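Local atomic coordinates of uncharacterized protein 14 (Sulfolobus islandicus filamentous virus, PDB entry 2H36), a protein that is of unknown function but, belonging to a viral family that includes AcrID1, may act against host CRISPR defence. Residues Thr18-Leu23 against Leu46-Glu51; Ser36-Lys41 against Tyr102-Trp107; Ile73-Tyr78 against Lys87-Tyr92. All coordinates share one frame; numbering follows the deposited sequence.

Interaction 1 of 3, residues Thr18-Leu23 against Leu46-Glu51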
loop_
_atom_site.group_PDB
_atom_site.type_symbol
_atom_site.label_atom_id
_atom_site.label_comp_id
_atom_site.label_asym_id
_atom_site.label_seq_id
_atom_site.Cartn_x
_atom_site.Cartn_y
_atom_site.Cartn_z
ATOM N N THR A 18 -5.683 6.639 8.735
ATOM C CA THR A 18 -5.656 7.226 7.412
ATOM C C THR A 18 -6.035 6.070 6.507
ATOM O O THR A 18 -5.925 4.914 6.922
ATOM C CB THR A 18 -4.305 7.836 6.984
ATOM O OG1 THR A 18 -4.482 8.564 5.765
ATOM C CG2 THR A 18 -3.230 6.759 6.780
ATOM N N GLU A 19 -6.489 6.375 5.288
ATOM C CA GLU A 19 -6.803 5.351 4.281
ATOM C C GLU A 19 -5.674 4.336 4.090
ATOM O O GLU A 19 -5.930 3.142 4.051
ATOM C CB GLU A 19 -7.167 5.987 2.940
ATOM C CG GLU A 19 -8.665 6.214 2.729
ATOM C CD GLU A 19 -8.978 7.221 1.606
ATOM O OE1 GLU A 19 -8.138 7.431 0.699
ATOM O OE2 GLU A 19 -10.081 7.810 1.634
ATOM N N ALA A 20 -4.430 4.799 3.981
ATOM C CA ALA A 20 -3.276 3.890 3.898
ATOM C C ALA A 20 -3.257 2.857 5.027
ATOM O O ALA A 20 -3.052 1.676 4.783
ATOM C CB ALA A 20 -1.967 4.669 3.881
ATOM N N ASP A 21 -3.473 3.304 6.259
ATOM C CA ASP A 21 -3.517 2.404 7.409
ATOM C C ASP A 21 -4.543 1.307 7.187
ATOM O O ASP A 21 -4.317 0.146 7.535
ATOM C CB ASP A 21 -3.856 3.179 8.678
ATOM C CG ASP A 21 -2.812 4.209 9.022
ATOM O OD1 ASP A 21 -1.636 4.020 8.641
ATOM O OD2 ASP A 21 -3.165 5.210 9.674
ATOM N N ASP A 22 -5.661 1.695 6.582
ATOM C CA ASP A 22 -6.802 0.821 6.374
ATOM C C ASP A 22 -6.489 -0.223 5.314
ATOM O O ASP A 22 -6.890 -1.376 5.429
ATOM C CB ASP A 22 -7.991 1.669 5.956
ATOM C CG ASP A 22 -9.285 1.204 6.565
ATOM O OD1 ASP A 22 -9.296 0.730 7.741
ATOM O OD2 ASP A 22 -10.304 1.351 5.846
ATOM N N LEU A 23 -5.764 0.200 4.286
ATOM C CA LEU A 23 -5.300 -0.690 3.244
ATOM C C LEU A 23 -4.208 -1.589 3.802
ATOM O O LEU A 23 -4.198 -2.794 3.577
ATOM C CB LEU A 23 -4.764 0.118 2.062
ATOM C CG LEU A 23 -3.972 -0.684 1.028
ATOM C CD1 LEU A 23 -4.899 -1.639 0.307
ATOM C CD2 LEU A 23 -3.265 0.196 0.022
ATOM N N LEU A 46 -7.500 5.162 -4.216
ATOM C CA LEU A 46 -7.176 5.332 -2.819
ATOM C C LEU A 46 -6.002 6.269 -2.691
ATOM O O LEU A 46 -4.872 5.871 -2.961
ATOM C CB LEU A 46 -6.821 3.995 -2.199
ATOM C CG LEU A 46 -6.690 4.075 -0.685
ATOM C CD1 LEU A 46 -8.037 3.798 -0.060
ATOM C CD2 LEU A 46 -5.668 3.084 -0.187
ATOM N N LYS A 47 -6.286 7.511 -2.290
ATOM C CA LYS A 47 -5.288 8.587 -2.130
ATOM C C LYS A 47 -4.295 8.204 -1.035
ATOM O O LYS A 47 -4.643 7.507 -0.090
ATOM C CB LYS A 47 -6.002 9.900 -1.817
ATOM C CG LYS A 47 -5.168 11.158 -1.919
ATOM C CD LYS A 47 -5.980 12.314 -1.345
ATOM C CE LYS A 47 -5.404 13.664 -1.728
ATOM N NZ LYS A 47 -6.441 14.747 -1.721
ATOM N N VAL A 48 -3.016 8.580 -1.267
ATOM C CA VAL A 48 -1.995 8.189 -0.316
ATOM C C VAL A 48 -0.753 9.036 -0.528
ATOM O O VAL A 48 -0.494 9.499 -1.625
ATOM C CB VAL A 48 -1.776 6.659 -0.599
ATOM C CG1 VAL A 48 -0.369 6.322 -1.126
ATOM C CG2 VAL A 48 -2.135 5.839 0.615
ATOM N N THR A 49 0.006 9.271 0.527
ATOM C CA THR A 49 1.187 10.115 0.384
ATOM C C THR A 49 2.352 9.222 -0.001
ATOM O O THR A 49 2.252 8.001 0.129
ATOM C CB THR A 49 1.481 10.929 1.654
ATOM O OG1 THR A 49 2.153 10.107 2.610
ATOM C CG2 THR A 49 0.189 11.428 2.249
ATOM N N GLU A 50 3.437 9.822 -0.495
ATOM C CA GLU A 50 4.607 9.056 -0.934
ATOM C C GLU A 50 5.137 8.163 0.193
ATOM O O GLU A 50 5.415 6.977 -0.022
ATOM C CB GLU A 50 5.709 9.983 -1.463
ATOM C CG GLU A 50 5.423 10.582 -2.842
ATOM C CD GLU A 50 6.266 11.833 -3.157
ATOM O OE1 GLU A 50 6.345 12.765 -2.307
ATOM O OE2 GLU A 50 6.828 11.901 -4.278
ATOM N N GLU A 51 5.242 8.726 1.396
ATOM C CA GLU A 51 5.766 7.963 2.520
ATOM C C GLU A 51 4.740 6.961 3.049
ATOM O O GLU A 51 5.118 5.877 3.493
ATOM C CB GLU A 51 6.471 8.854 3.556
ATOM C CG GLU A 51 5.587 9.694 4.445
ATOM C CD GLU A 51 6.366 10.157 5.672
ATOM O OE1 GLU A 51 6.921 9.271 6.364
ATOM O OE2 GLU A 51 6.436 11.391 5.947
#

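Interaction 2 of 3, residues Ser36-Lys41 against Tyr102-Trp107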
loop_
_atom_site.group_PDB
_atom_site.type_symbol
_atom_site.label_atom_id
_atom_site.label_comp_id
_atom_site.label_asym_id
_atom_site.label_seq_id
_atom_site.Cartn_x
_atom_site.Cartn_y
_atom_site.Cartn_z
ATOM N N SER A 36 -3.431 -17.260 -1.825
ATOM C CA SER A 36 -2.588 -17.501 -3.004
ATOM C C SER A 36 -2.584 -16.304 -3.938
ATOM O O SER A 36 -1.576 -16.032 -4.592
ATOM C CB SER A 36 -2.997 -18.763 -3.751
ATOM O OG SER A 36 -4.313 -18.624 -4.239
ATOM N N GLU A 37 -3.694 -15.556 -3.942
ATOM C CA GLU A 37 -3.789 -14.336 -4.747
ATOM C C GLU A 37 -5.046 -13.515 -4.490
ATOM O O GLU A 37 -6.134 -14.062 -4.272
ATOM C CB GLU A 37 -3.796 -14.583 -6.255
ATOM C CG GLU A 37 -5.056 -15.257 -6.779
ATOM C CD GLU A 37 -4.927 -15.695 -8.210
ATOM O OE1 GLU A 37 -4.392 -14.920 -9.033
ATOM O OE2 GLU A 37 -5.363 -16.819 -8.514
ATOM N N PHE A 38 -4.889 -12.201 -4.539
ATOM C CA PHE A 38 -6.002 -11.303 -4.366
ATOM C C PHE A 38 -5.864 -10.224 -5.415
ATOM O O PHE A 38 -4.772 -9.996 -5.931
ATOM C CB PHE A 38 -5.974 -10.663 -2.968
ATOM C CG PHE A 38 -4.865 -9.668 -2.785
ATOM C CD1 PHE A 38 -5.054 -8.329 -3.114
ATOM C CD2 PHE A 38 -3.626 -10.074 -2.308
ATOM C CE1 PHE A 38 -4.017 -7.409 -2.978
ATOM C CE2 PHE A 38 -2.591 -9.166 -2.162
ATOM C CZ PHE A 38 -2.782 -7.831 -2.502
ATOM N N LYS A 39 -6.968 -9.482 -5.625
ATOM C CA LYS A 39 -6.951 -8.347 -6.540
ATOM C C LYS A 39 -7.990 -7.369 -6.022
ATOM O O LYS A 39 -9.151 -7.748 -5.850
ATOM C CB LYS A 39 -7.319 -8.700 -7.973
ATOM C CG LYS A 39 -7.475 -7.511 -8.900
ATOM C CD LYS A 39 -8.147 -7.929 -10.202
ATOM C CE LYS A 39 -8.241 -6.753 -11.167
ATOM N NZ LYS A 39 -9.016 -7.083 -12.420
ATOM N N ILE A 40 -7.581 -6.094 -5.862
ATOM C CA ILE A 40 -8.522 -5.067 -5.404
ATOM C C ILE A 40 -8.550 -3.923 -6.408
ATOM O O ILE A 40 -7.510 -3.305 -6.674
ATOM C CB ILE A 40 -8.169 -4.385 -4.085
ATOM C CG1 ILE A 40 -7.949 -5.421 -2.986
ATOM C CG2 ILE A 40 -9.249 -3.387 -3.696
ATOM C CD1 ILE A 40 -7.255 -4.840 -1.718
ATOM N N LYS A 41 -9.731 -3.641 -6.956
ATOM C CA LYS A 41 -9.902 -2.529 -7.901
ATOM C C LYS A 41 -10.673 -1.368 -7.290
ATOM O O LYS A 41 -11.703 -1.567 -6.648
ATOM C CB LYS A 41 -10.649 -2.984 -9.139
ATOM C CG LYS A 41 -9.809 -3.368 -10.326
ATOM C CD LYS A 41 -10.607 -2.983 -11.567
ATOM C CE LYS A 41 -10.380 -3.900 -12.744
ATOM N NZ LYS A 41 -11.612 -3.857 -13.601
ATOM N N TYR A 102 -5.253 2.970 -8.235
ATOM C CA TYR A 102 -6.449 2.447 -8.871
ATOM C C TYR A 102 -6.579 0.934 -8.713
ATOM O O TYR A 102 -7.686 0.397 -8.776
ATOM C CB TYR A 102 -6.492 2.842 -10.333
ATOM C CG TYR A 102 -6.841 4.289 -10.541
ATOM C CD1 TYR A 102 -5.854 5.289 -10.489
ATOM C CD2 TYR A 102 -8.158 4.672 -10.790
ATOM C CE1 TYR A 102 -6.178 6.633 -10.680
ATOM C CE2 TYR A 102 -8.490 6.010 -10.985
ATOM C CZ TYR A 102 -7.498 6.983 -10.931
ATOM O OH TYR A 102 -7.840 8.301 -11.131
ATOM N N GLU A 103 -5.463 0.253 -8.466
ATOM C CA GLU A 103 -5.478 -1.202 -8.404
ATOM C C GLU A 103 -4.330 -1.978 -7.747
ATOM O O GLU A 103 -3.153 -1.773 -8.070
ATOM C CB GLU A 103 -5.427 -1.775 -9.830
ATOM C CG GLU A 103 -5.571 -3.288 -9.899
ATOM C CD GLU A 103 -5.767 -3.810 -11.320
ATOM O OE1 GLU A 103 -6.367 -3.096 -12.170
ATOM O OE2 GLU A 103 -5.336 -4.962 -11.579
ATOM N N VAL A 104 -4.683 -2.851 -6.809
ATOM C CA VAL A 104 -3.671 -3.649 -6.130
ATOM C C VAL A 104 -3.910 -5.122 -6.429
ATOM O O VAL A 104 -5.054 -5.601 -6.458
ATOM C CB VAL A 104 -3.653 -3.472 -4.592
ATOM C CG1 VAL A 104 -2.381 -4.107 -4.006
ATOM C CG2 VAL A 104 -3.737 -2.010 -4.196
ATOM N N GLN A 105 -2.814 -5.840 -6.627
ATOM C CA GLN A 105 -2.863 -7.219 -7.002
ATOM C C GLN A 105 -1.744 -7.918 -6.266
ATOM O O GLN A 105 -0.668 -7.341 -6.072
ATOM C CB GLN A 105 -2.610 -7.287 -8.481
ATOM C CG GLN A 105 -3.092 -8.520 -9.159
ATOM C CD GLN A 105 -3.288 -8.252 -10.619
ATOM O OE1 GLN A 105 -2.605 -7.395 -11.199
ATOM N NE2 GLN A 105 -4.232 -8.959 -11.230
ATOM N N GLY A 106 -1.999 -9.151 -5.843
ATOM C CA GLY A 106 -0.984 -9.962 -5.193
ATOM C C GLY A 106 -1.000 -11.376 -5.722
ATOM O O GLY A 106 -2.052 -11.894 -6.105
ATOM N N TRP A 107 0.170 -12.003 -5.764
ATOM C CA TRP A 107 0.284 -13.414 -6.152
ATOM C C TRP A 107 1.679 -13.951 -5.811
ATOM O O TRP A 107 2.588 -13.173 -5.486
ATOM C CB TRP A 107 -0.086 -13.634 -7.640
ATOM C CG TRP A 107 0.863 -13.025 -8.634
ATOM C CD1 TRP A 107 1.843 -13.670 -9.326
ATOM C CD2 TRP A 107 0.921 -11.647 -9.048
ATOM N NE1 TRP A 107 2.514 -12.789 -10.140
ATOM C CE2 TRP A 107 1.968 -11.541 -9.995
ATOM C CE3 TRP A 107 0.198 -10.486 -8.700
ATOM C CZ2 TRP A 107 2.319 -10.322 -10.596
ATOM C CZ3 TRP A 107 0.543 -9.277 -9.300
ATOM C CH2 TRP A 107 1.596 -9.207 -10.240
#

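Interaction 3 of 3, residues Ile73-Tyr78 against Lys87-Tyr92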
loop_
_atom_site.group_PDB
_atom_site.type_symbol
_atom_site.label_atom_id
_atom_site.label_comp_id
_atom_site.label_asym_id
_atom_site.label_seq_id
_atom_site.Cartn_x
_atom_site.Cartn_y
_atom_site.Cartn_z
ATOM N N ILE A 73 2.545 1.121 -13.350
ATOM C CA ILE A 73 2.240 -0.226 -12.858
ATOM C C ILE A 73 3.542 -0.495 -12.104
ATOM O O ILE A 73 4.633 -0.416 -12.670
ATOM C CB ILE A 73 1.860 -1.260 -13.964
ATOM C CG1 ILE A 73 0.495 -0.911 -14.544
ATOM C CG2 ILE A 73 1.861 -2.681 -13.403
ATOM C CD1 ILE A 73 0.382 -1.175 -15.989
ATOM N N ASP A 74 3.393 -0.683 -10.779
ATOM C CA ASP A 74 4.581 -0.827 -9.968
ATOM C C ASP A 74 4.590 -2.220 -9.366
ATOM O O ASP A 74 3.637 -2.630 -8.689
ATOM C CB ASP A 74 4.465 0.306 -8.957
ATOM C CG ASP A 74 5.775 0.632 -8.293
ATOM O OD1 ASP A 74 6.819 0.158 -8.805
ATOM O OD2 ASP A 74 5.752 1.367 -7.269
ATOM N N GLN A 75 5.666 -2.955 -9.599
ATOM C CA GLN A 75 5.730 -4.312 -9.089
ATOM C C GLN A 75 6.803 -4.529 -8.006
ATOM O O GLN A 75 7.931 -4.044 -8.118
ATOM C CB GLN A 75 5.915 -5.269 -10.253
ATOM C CG GLN A 75 5.753 -6.712 -9.883
ATOM C CD GLN A 75 5.642 -7.592 -11.102
ATOM O OE1 GLN A 75 6.494 -8.452 -11.338
ATOM N NE2 GLN A 75 4.592 -7.376 -11.899
ATOM N N TYR A 76 6.436 -5.273 -6.966
ATOM C CA TYR A 76 7.325 -5.544 -5.833
ATOM C C TYR A 76 7.505 -7.035 -5.563
ATOM O O TYR A 76 6.560 -7.817 -5.689
ATOM C CB TYR A 76 6.822 -4.810 -4.598
ATOM C CG TYR A 76 6.940 -3.318 -4.785
ATOM C CD1 TYR A 76 5.926 -2.591 -5.423
ATOM C CD2 TYR A 76 8.096 -2.635 -4.382
ATOM C CE1 TYR A 76 6.047 -1.229 -5.629
ATOM C CE2 TYR A 76 8.220 -1.271 -4.585
ATOM C CZ TYR A 76 7.193 -0.579 -5.211
ATOM O OH TYR A 76 7.307 0.773 -5.403
ATOM N N THR A 77 8.723 -7.427 -5.209
ATOM C CA THR A 77 9.036 -8.833 -5.021
ATOM C C THR A 77 9.466 -9.090 -3.593
ATOM O O THR A 77 10.262 -8.334 -3.024
ATOM C CB THR A 77 10.139 -9.288 -5.983
ATOM O OG1 THR A 77 9.575 -9.467 -7.284
ATOM C CG2 THR A 77 10.778 -10.595 -5.525
ATOM N N TYR A 78 8.926 -10.163 -3.023
ATOM C CA TYR A 78 9.286 -10.594 -1.682
ATOM C C TYR A 78 9.753 -12.045 -1.728
ATOM O O TYR A 78 8.945 -12.976 -1.831
ATOM C CB TYR A 78 8.103 -10.418 -0.738
ATOM C CG TYR A 78 7.580 -8.998 -0.680
ATOM C CD1 TYR A 78 6.635 -8.536 -1.605
ATOM C CD2 TYR A 78 8.024 -8.113 0.306
ATOM C CE1 TYR A 78 6.147 -7.235 -1.557
ATOM C CE2 TYR A 78 7.543 -6.803 0.366
ATOM C CZ TYR A 78 6.605 -6.376 -0.570
ATOM O OH TYR A 78 6.137 -5.088 -0.497
ATOM N N LYS A 87 4.767 -11.551 -5.403
ATOM C CA LYS A 87 4.607 -10.351 -6.224
ATOM C C LYS A 87 3.409 -9.489 -5.869
ATOM O O LYS A 87 2.268 -9.927 -5.997
ATOM C CB LYS A 87 4.430 -10.715 -7.696
ATOM C CG LYS A 87 5.529 -11.587 -8.278
ATOM C CD LYS A 87 6.690 -10.752 -8.733
ATOM C CE LYS A 87 7.881 -11.611 -9.055
ATOM N NZ LYS A 87 8.992 -10.770 -9.587
ATOM N N LEU A 88 3.681 -8.269 -5.414
ATOM C CA LEU A 88 2.640 -7.296 -5.093
ATOM C C LEU A 88 2.722 -6.294 -6.238
ATOM O O LEU A 88 3.820 -5.938 -6.665
ATOM C CB LEU A 88 2.845 -6.757 -3.683
ATOM C CG LEU A 88 1.982 -5.572 -3.266
ATOM C CD1 LEU A 88 0.539 -6.023 -3.119
ATOM C CD2 LEU A 88 2.507 -5.000 -1.977
ATOM N N GLU A 89 1.574 -5.820 -6.714
ATOM C CA GLU A 89 1.565 -4.875 -7.836
ATOM C C GLU A 89 0.556 -3.748 -7.668
ATOM O O GLU A 89 -0.639 -4.010 -7.499
ATOM C CB GLU A 89 1.274 -5.636 -9.117
ATOM C CG GLU A 89 1.169 -4.776 -10.351
ATOM C CD GLU A 89 0.919 -5.614 -11.601
ATOM O OE1 GLU A 89 1.901 -6.176 -12.150
ATOM O OE2 GLU A 89 -0.260 -5.717 -12.026
ATOM N N PHE A 90 1.032 -2.501 -7.717
ATOM C CA PHE A 90 0.145 -1.323 -7.626
ATOM C C PHE A 90 0.009 -0.512 -8.899
ATOM O O PHE A 90 1.010 -0.017 -9.429
ATOM C CB PHE A 90 0.669 -0.307 -6.622
ATOM C CG PHE A 90 0.724 -0.813 -5.206
ATOM C CD1 PHE A 90 1.854 -1.475 -4.729
ATOM C CD2 PHE A 90 -0.335 -0.597 -4.334
ATOM C CE1 PHE A 90 1.915 -1.927 -3.423
ATOM C CE2 PHE A 90 -0.271 -1.046 -3.024
ATOM C CZ PHE A 90 0.854 -1.712 -2.570
ATOM N N THR A 91 -1.259 -0.275 -9.305
ATOM C CA THR A 91 -1.480 0.498 -10.524
ATOM C C THR A 91 -1.882 1.848 -9.967
ATOM O O THR A 91 -2.811 1.924 -9.169
ATOM C CB THR A 91 -2.587 -0.030 -11.424
ATOM O OG1 THR A 91 -2.202 -1.304 -11.938
ATOM C CG2 THR A 91 -2.816 0.905 -12.582
ATOM N N TYR A 92 -1.184 2.907 -10.361
ATOM C CA TYR A 92 -1.516 4.237 -9.849
ATOM C C TYR A 92 -1.069 5.487 -10.597
ATOM O O TYR A 92 0.014 5.531 -11.187
ATOM C CB TYR A 92 -0.837 4.475 -8.499
ATOM C CG TYR A 92 0.667 4.664 -8.546
ATOM C CD1 TYR A 92 1.530 3.637 -8.155
ATOM C CD2 TYR A 92 1.228 5.883 -8.935
ATOM C CE1 TYR A 92 2.912 3.813 -8.173
ATOM C CE2 TYR A 92 2.606 6.065 -8.965
ATOM C CZ TYR A 92 3.440 5.029 -8.577
ATOM O OH TYR A 92 4.801 5.213 -8.597
#

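Interaction 1 of 3, residues Thr18-Leu23 against Leu46-Glu51
Leu46 meets the first turn of helix 19-30 with its two methyl groups divided between two residues, Glu19 and Leu23. Its CG stands anti to the backbone N (chi1 -171°), and the side chain points from the strand toward the helix. On one branch, Leu46 CD1 lies alongside the aliphatic part of Glu19, 3.7 Å from Glu19 CG and nearly as close to Glu19 CB. The two side chains slide past each other in opposite directions, the glutamate running toward the strand and the leucine toward the helix. This brings the Glu19 carboxylate to the strand backbone, where Glu19 OE1 lies 3.5 Å from Lys47 N without forming a hydrogen bond. The other branch turns to Leu23: Leu46 CD2 is 3.8 Å from Leu23 CD2 and equally near Leu23 CB, so the two leucine side chains cross at a slant, the Leu46 methyl touching both the base and one branch of Leu23. Farther along the strand, Ala20 CB rests 3.5 Å from Val48 CG2, a buried apolar touch in which a single methyl of the valine takes part. Glu19, Ala20 and Leu23 are the helix residues that touch the strand, Glu19 and Leu23 pointing toward it, and no hydrogen bond spans the contact. Adhesion is apolar, while the charged end of Glu19 stays at its exposed margin. The short helix and strand axes come within 8.6 Å, their directions 108° apart, so the helix runs steeply across the strand. Behind this layer, Leu46 and Val48 are bonded through their backbones to Ile101 and Ile99 of strand 98-109. Ala20 also touches Glu52 and Val48 touches Tyr53 of helix 50-55, whose N-terminus is capped by Thr49 OG1 on Glu52 N. Leu23 reaches Leu56, just beyond that second helix.

Interaction 2 of 3, residues Ser36-Lys41 against Tyr102-Trp107
Phe38 lies with one ring face over Gly106, the backbone N of Gly106 standing 3.6 Å above the ring plane and over its centre. Gly106 CA lies 3.5 Å from Phe38 CE2. Phe38 CG sits between its own backbone N and carbonyl carbon (chi1 71°), and the end of the side chain comes nearer the partner strand than its start. With no side chain at Gly106, the ring can settle directly on the backbone. At its edge, near the ring plane, Phe38 CE1 meets Val104 CG1 at 3.8 Å. Beneath these side chains the antiparallel strands are joined by two hydrogen-bonded pairs. Phe38 and Gly106 exchange bonds, the one from Gly106 N to Phe38 O being 2.9 Å; Ile40 and Val104 do the same, with Ile40 N 2.6 Å from Val104 O and Val104 N bonded back to Ile40 O. The opposite face of the sheet carries Lys39, Lys41, Glu103 and Gln105. There Glu103 reaches toward both lysines: its OE2 is 3.4 Å from Lys39 CE, and its OE1 lies 3.9 Å from Lys41 CG, the Lys41 and Glu103 chains running side by side in the same direction. Outward, Leu27 and Leu30 of helix 19-30 and Tyr86 pack on Phe38, Leu30 also touches Ile40, and Val104 leans on Leu88 of the next strand. At the start of segment 102-107, Tyr102 and Glu103 both face Thr91 in a classic beta bulge. The two faces therefore differ in chemistry. That of Phe38, Ile40 and Val104 is apolar and turned to the helix. On the other, Lys39 NZ remains 4.3 Å from Glu103 OE2, beyond a salt bridge, so the lysine and glutamate probably attract each other only loosely, without a fixed ion pair.

Interaction 3 of 3, residues Ile73-Tyr78 against Lys87-Tyr92
The beta hairpin of strands 71-79 and 85-94 is held here by antiparallel pairing of Asp74 with Phe90 and Tyr76 with Leu88, each pair exchanging two backbone hydrogen bonds. On the face of Gln75 and Glu89, the amide donates from Gln75 NE2 to Glu89 OE1 (3.0 Å), meeting the anti lone pair of that oxygen with the amide and carboxylate planes only 24° apart. Next to it, Lys87 bends at chi2 (-85°), which turns CD toward the neighbouring strand, and its NZ donates to Thr77 OG1 at 2.7 Å. Gln75 OE1 lies against the same lysine, 3.5 Å from Lys87 CD. Ile73 CG2 packs on the other flank of the pair, 3.6 Å from Glu89 CD.

The opposite face, with Asp74, Tyr76, Leu88 and Phe90, is buried and rich in aromatic rings. Tyr76 OH donates to Asp74 OD2 on its syn side, 35° out of the carboxylate plane, and Tyr53 OH bonds to the same oxygen. The edge of the Tyr92 ring also approaches it in plane, with Tyr92 CE1 3.9 Å away. Tyr78 brings its ring edge to Leu88, CE1 lying 4.0 Å from Leu88 CB, while its hydroxyl bonds to Leu57 O. Two phenols thus satisfy a buried carboxylate oxygen, which would probably help Asp74 carry a negative charge among aromatic rings.

All three contacts reach one antiparallel sheet. Interactions 2 and 3, with centres 9 Å apart, touch through neighbouring strands 98-109 and 85-94: Glu103 O lies 2.7 Å from Thr91 N, a probable hydrogen bond, and Trp107 CH2 packs on Glu89. Interaction 1 is about 16 Å from each, measured between centres, and brings helix 19-30 against strand 45-49, another partner of strand 98-109. Along the chain, interactions 1 and 2 interleave their segments, interaction 3 follows interaction 1, and its hairpin is nested inside the loop closed by interaction 2. Strand 98-109 therefore ties the early helix and strands to the later hairpin in one sheet.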